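Local coordinates for uncharacterized protein (Legionella pneumophila subsp. pneumophila, PDB 4HFV) that is probably a Dot/Icm type IV secretion effector, delivered by the bacterium into its host cell, whose molecular activity is not established, at residues 83-88 / 110-115; 95-98 / 102-105. All blocks are in the same frame, centred on the assembly; numbering follows the deposited sequence.

In the fold
Both contacts belong to the hairpin formed by helix 70-90, the loop that follows it and helix 101-109. Interaction 1 joins helix 70-90 to the loop leaving helix 101-109, and interaction 2, nested within the span it closes, folds the connecting loop back onto the start of helix 101-109. Their centres are about 10 Å apart, and Arg-85 and Tyr-103 link them by packing, NH2 to OH at 3.3 Å; Ile-88 also packs on Phe-102 and Tyr-103. They lie at the two ends of the short helix, interaction 2 at its start and interaction 1 just past its end, in a fold with no strands, away from the succinate-binding residues Ser-169, His-173 and Arg-176.

Interaction 1 of 2, residues 83-88 / 110-115; sequences YIRDQI and LDLNKD
The flat group here is the guanidinium of Arg-85, and one of its faces carries the CD1 methyl of Leu-112. That methyl stands 3.5 Å above the plane, over the middle of the group, and lies 3.6 Å from Arg-85 CZ. Arg-85 NE makes a hydrogen bond to OG1 of Thr-107. NH2 is hydrogen-bonded as well, outside the two segments, so two of the three nitrogens have polar partners; chi4 of -82° turns the plane so that a face meets the methyl.

The two side chains run at each other from opposite directions. Arg-85 leaves its helix with CG anti to the backbone N (chi1 -180°) and stays extended as far as NE, which carries the guanidinium across to the loop. Lower on the same chain, the contact with Leu-110 is looser: Arg-85 CD comes to 4.5 Å from Leu-110 CD1.

Between the two leucines, Asp-111 has positive phi and closes helix 101-109 with a Schellman motif, after which the chain turns away and brings Leu-112 to the arginine. Further on, Asn-113 OD1 accepts from the backbone N of Asp-115 at 3.0 Å, an Asx turn.

Leu-110 also packs on Asn-78, Ala-81 and Tyr-82 of helix 70-90, while Leu-112 touches Tyr-82, Phe-4 and Pro-118. The contact thus seats the loop between helices 101-109 and 120-136 against the flank of helix 70-90.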
loop_
_atom_site.group_PDB
_atom_site.type_symbol
_atom_site.label_atom_id
_atom_site.label_comp_id
_atom_site.label_asym_id
_atom_site.label_seq_id
_atom_site.Cartn_x
_atom_site.Cartn_y
_atom_site.Cartn_z
ATOM N N TYR A 83 -17.007 3.232 6.455
ATOM C CA TYR A 83 -16.715 4.033 5.261
ATOM C C TYR A 83 -17.945 4.792 4.746
ATOM O O TYR A 83 -17.889 5.981 4.414
ATOM C CB TYR A 83 -16.132 3.089 4.180
ATOM C CG TYR A 83 -15.672 3.744 2.884
ATOM C CD1 TYR A 83 -14.800 4.821 2.874
ATOM C CD2 TYR A 83 -16.083 3.228 1.655
ATOM C CE1 TYR A 83 -14.365 5.365 1.661
ATOM C CE2 TYR A 83 -15.682 3.762 0.466
ATOM C CZ TYR A 83 -14.835 4.825 0.456
ATOM O OH TYR A 83 -14.473 5.343 -0.769
ATOM N N ILE A 84 -19.066 4.103 4.637
ATOM C CA ILE A 84 -20.255 4.785 4.144
ATOM C C ILE A 84 -20.716 5.835 5.134
ATOM O O ILE A 84 -21.126 6.921 4.734
ATOM C CB ILE A 84 -21.398 3.809 3.837
ATOM C CG1 ILE A 84 -21.096 3.105 2.508
ATOM C CG2 ILE A 84 -22.721 4.577 3.776
ATOM C CD1 ILE A 84 -21.888 1.868 2.304
ATOM N N ARG A 85 -20.646 5.530 6.433
ATOM C CA ARG A 85 -20.915 6.549 7.470
ATOM C C ARG A 85 -20.047 7.810 7.248
ATOM O O ARG A 85 -20.530 8.945 7.273
ATOM C CB ARG A 85 -20.624 5.968 8.868
ATOM C CG ARG A 85 -20.861 6.915 10.066
ATOM C CD ARG A 85 -20.784 6.156 11.393
ATOM N NE ARG A 85 -20.892 7.012 12.585
ATOM C CZ ARG A 85 -19.881 7.697 13.109
ATOM N NH1 ARG A 85 -18.698 7.626 12.552
ATOM N NH2 ARG A 85 -20.035 8.422 14.218
ATOM N N ASP A 86 -18.751 7.624 7.014
ATOM C CA ASP A 86 -17.873 8.762 6.814
ATOM C C ASP A 86 -18.235 9.558 5.540
ATOM O O ASP A 86 -18.175 10.794 5.490
ATOM C CB ASP A 86 -16.443 8.250 6.718
ATOM C CG ASP A 86 -15.430 9.375 6.749
ATOM O OD1 ASP A 86 -15.351 10.042 7.779
ATOM O OD2 ASP A 86 -14.716 9.578 5.743
ATOM N N GLN A 87 -18.636 8.829 4.523
ATOM C CA GLN A 87 -19.069 9.427 3.267
ATOM C C GLN A 87 -20.283 10.339 3.462
ATOM O O GLN A 87 -20.377 11.424 2.880
ATOM C CB GLN A 87 -19.330 8.345 2.245
ATOM C CG GLN A 87 -18.006 7.786 1.685
ATOM C CD GLN A 87 -18.150 6.757 0.593
ATOM O OE1 GLN A 87 -18.917 5.815 0.700
ATOM N NE2 GLN A 87 -17.345 6.917 -0.476
ATOM N N ILE A 88 -21.194 9.917 4.320
ATOM C CA ILE A 88 -22.352 10.740 4.658
ATOM C C ILE A 88 -21.942 11.948 5.493
ATOM O O ILE A 88 -22.409 13.053 5.251
ATOM C CB ILE A 88 -23.415 9.913 5.375
ATOM C CG1 ILE A 88 -23.899 8.793 4.452
ATOM C CG2 ILE A 88 -24.606 10.783 5.777
ATOM C CD1 ILE A 88 -24.905 7.814 5.125
ATOM N N LEU A 110 -22.586 0.119 14.610
ATOM C CA LEU A 110 -21.163 -0.067 14.854
ATOM C C LEU A 110 -20.792 0.041 16.367
ATOM O O LEU A 110 -19.685 -0.244 16.757
ATOM C CB LEU A 110 -20.395 0.928 14.014
ATOM C CG LEU A 110 -20.351 0.661 12.499
ATOM C CD1 LEU A 110 -19.769 1.825 11.700
ATOM C CD2 LEU A 110 -19.560 -0.644 12.230
ATOM N N ASP A 111 -21.734 0.491 17.182
ATOM C CA ASP A 111 -21.530 0.687 18.622
ATOM C C ASP A 111 -20.403 1.676 18.897
ATOM O O ASP A 111 -19.658 1.546 19.880
ATOM C CB ASP A 111 -21.314 -0.630 19.382
ATOM C CG ASP A 111 -21.513 -0.471 20.910
ATOM O OD1 ASP A 111 -22.403 0.312 21.335
ATOM O OD2 ASP A 111 -20.751 -1.086 21.674
ATOM N N LEU A 112 -20.349 2.718 18.076
ATOM C CA LEU A 112 -19.334 3.728 18.212
ATOM C C LEU A 112 -19.624 4.676 19.362
ATOM O O LEU A 112 -20.758 5.124 19.569
ATOM C CB LEU A 112 -19.183 4.519 16.904
ATOM C CG LEU A 112 -18.582 3.766 15.721
ATOM C CD1 LEU A 112 -18.823 4.586 14.468
ATOM C CD2 LEU A 112 -17.090 3.512 15.925
ATOM N N ASN A 113 -18.570 4.973 20.114
ATOM C CA ASN A 113 -18.651 5.866 21.276
ATOM C C ASN A 113 -17.254 6.396 21.603
ATOM O O ASN A 113 -16.250 5.987 20.980
ATOM C CB ASN A 113 -19.276 5.158 22.491
ATOM C CG ASN A 113 -18.468 3.942 22.953
ATOM O OD1 ASN A 113 -17.321 4.069 23.389
ATOM N ND2 ASN A 113 -19.070 2.758 22.866
ATOM N N LYS A 114 -17.187 7.302 22.568
ATOM C CA LYS A 114 -15.937 7.976 22.900
ATOM C C LYS A 114 -14.749 7.009 23.106
ATOM O O LYS A 114 -13.635 7.303 22.673
ATOM C CB LYS A 114 -16.161 8.886 24.111
ATOM C CG LYS A 114 -14.895 9.447 24.722
ATOM C CD LYS A 114 -15.178 10.637 25.645
ATOM C CE LYS A 114 -16.263 10.352 26.692
ATOM N NZ LYS A 114 -15.874 9.313 27.696
ATOM N N ASP A 115 -14.990 5.849 23.713
ATOM C CA ASP A 115 -13.921 4.883 24.008
ATOM C C ASP A 115 -13.827 3.698 23.021
ATOM O O ASP A 115 -12.856 2.935 23.021
ATOM C CB ASP A 115 -14.121 4.361 25.423
ATOM C CG ASP A 115 -14.294 5.487 26.431
ATOM O OD1 ASP A 115 -13.451 6.417 26.402
ATOM O OD2 ASP A 115 -15.275 5.445 27.219
#

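Interaction 2 of 2, residues 95-98 / 102-105; sequences TSPD and FYKS
Pro-97 and Tyr-103 lie side by side and point the same way, with the CB-CG edge of the proline resting on one face of the tyrosine. Pro-97 CB sits 3.6 Å from the ring centroid, only 4° off the ring normal, a CH-pi contact that is almost perfectly centred. Toward the phenol end, Pro-97 CG comes to 3.5 Å from Tyr-103 CZ, while at the root of the ring Pro-97 O lies 3.4 Å from Tyr-103 CB.

Asp-98 reaches the same ring from another side: its OD1 is at the edge, in the plane, 3.6 Å from Tyr-103 CE2, with the carboxylate turned 58° from the ring. Ser-96 OG accepts from the backbone N of Asp-98 at 2.9 Å, an ST turn leading into the 3-10 turn at Pro-97 and Asp-98, ahead of helix 101-109.

Lys-104 crosses Asp-98 at about a right angle. Its CG is 3.6 Å from Asp-98 OD1, and a bend at chi3 (-76°) keeps CE beside Asp-98 O. The aliphatic stem does the touching; Lys-104 NZ remains 6.4 Å from Asp-98 OD2, so any attraction between the charges acts at a distance. Tyr-103 also packs on Ala-89 of helix 70-90.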
loop_
_atom_site.group_PDB
_atom_site.type_symbol
_atom_site.label_atom_id
_atom_site.label_comp_id
_atom_site.label_asym_id
_atom_site.label_seq_id
_atom_site.Cartn_x
_atom_site.Cartn_y
_atom_site.Cartn_z
ATOM N N THR A 95 -23.609 21.463 9.849
ATOM C CA THR A 95 -24.479 20.974 10.902
ATOM C C THR A 95 -24.206 19.492 11.111
ATOM O O THR A 95 -23.369 18.904 10.410
ATOM C CB THR A 95 -25.978 21.215 10.566
ATOM O OG1 THR A 95 -26.274 20.644 9.292
ATOM C CG2 THR A 95 -26.301 22.701 10.534
ATOM N N SER A 96 -24.858 18.883 12.101
ATOM C CA SER A 96 -24.517 17.500 12.444
ATOM C C SER A 96 -25.001 16.454 11.415
ATOM O O SER A 96 -26.115 16.525 10.940
ATOM C CB SER A 96 -25.042 17.145 13.846
ATOM O OG SER A 96 -24.786 15.781 14.119
ATOM N N PRO A 97 -24.151 15.466 11.083
ATOM C CA PRO A 97 -24.602 14.339 10.268
ATOM C C PRO A 97 -25.648 13.477 11.021
ATOM O O PRO A 97 -26.328 12.658 10.396
ATOM C CB PRO A 97 -23.303 13.588 9.938
ATOM C CG PRO A 97 -22.396 13.930 11.064
ATOM C CD PRO A 97 -22.743 15.332 11.487
ATOM N N ASP A 98 -25.824 13.712 12.318
ATOM C CA ASP A 98 -26.951 13.089 13.053
ATOM C C ASP A 98 -28.319 13.496 12.479
ATOM O O ASP A 98 -29.331 12.837 12.711
ATOM C CB ASP A 98 -26.885 13.415 14.543
ATOM C CG ASP A 98 -25.979 12.477 15.290
ATOM O OD1 ASP A 98 -25.458 11.524 14.640
ATOM O OD2 ASP A 98 -25.798 12.672 16.517
ATOM N N PHE A 102 -30.117 7.580 8.750
ATOM C CA PHE A 102 -29.300 6.432 8.312
ATOM C C PHE A 102 -27.898 6.533 8.885
ATOM O O PHE A 102 -27.310 5.524 9.347
ATOM C CB PHE A 102 -29.274 6.304 6.781
ATOM C CG PHE A 102 -28.757 4.981 6.286
ATOM C CD1 PHE A 102 -29.429 3.791 6.590
ATOM C CD2 PHE A 102 -27.632 4.929 5.466
ATOM C CE1 PHE A 102 -28.956 2.549 6.101
ATOM C CE2 PHE A 102 -27.146 3.708 4.967
ATOM C CZ PHE A 102 -27.804 2.510 5.282
ATOM N N TYR A 103 -27.372 7.752 8.912
ATOM C CA TYR A 103 -26.093 8.001 9.548
ATOM C C TYR A 103 -26.137 7.581 11.005
ATOM O O TYR A 103 -25.278 6.848 11.500
ATOM C CB TYR A 103 -25.728 9.487 9.462
ATOM C CG TYR A 103 -24.392 9.811 10.139
ATOM C CD1 TYR A 103 -23.192 9.743 9.422
ATOM C CD2 TYR A 103 -24.343 10.175 11.491
ATOM C CE1 TYR A 103 -21.958 10.052 10.028
ATOM C CE2 TYR A 103 -23.123 10.482 12.112
ATOM C CZ TYR A 103 -21.948 10.436 11.390
ATOM O OH TYR A 103 -20.760 10.721 11.995
ATOM N N LYS A 104 -27.162 8.045 11.712
ATOM C CA LYS A 104 -27.328 7.666 13.098
ATOM C C LYS A 104 -27.363 6.160 13.300
ATOM O O LYS A 104 -26.810 5.655 14.286
ATOM C CB LYS A 104 -28.601 8.255 13.666
ATOM C CG LYS A 104 -28.461 9.673 14.068
ATOM C CD LYS A 104 -29.495 10.053 15.169
ATOM C CE LYS A 104 -30.891 10.236 14.631
ATOM N NZ LYS A 104 -31.853 10.744 15.719
ATOM N N SER A 105 -28.057 5.469 12.399
ATOM C CA SER A 105 -28.191 4.023 12.459
ATOM C C SER A 105 -26.848 3.313 12.252
ATOM O O SER A 105 -26.564 2.274 12.895
ATOM C CB SER A 105 -29.253 3.542 11.447
ATOM O OG SER A 105 -28.694 3.286 10.148
#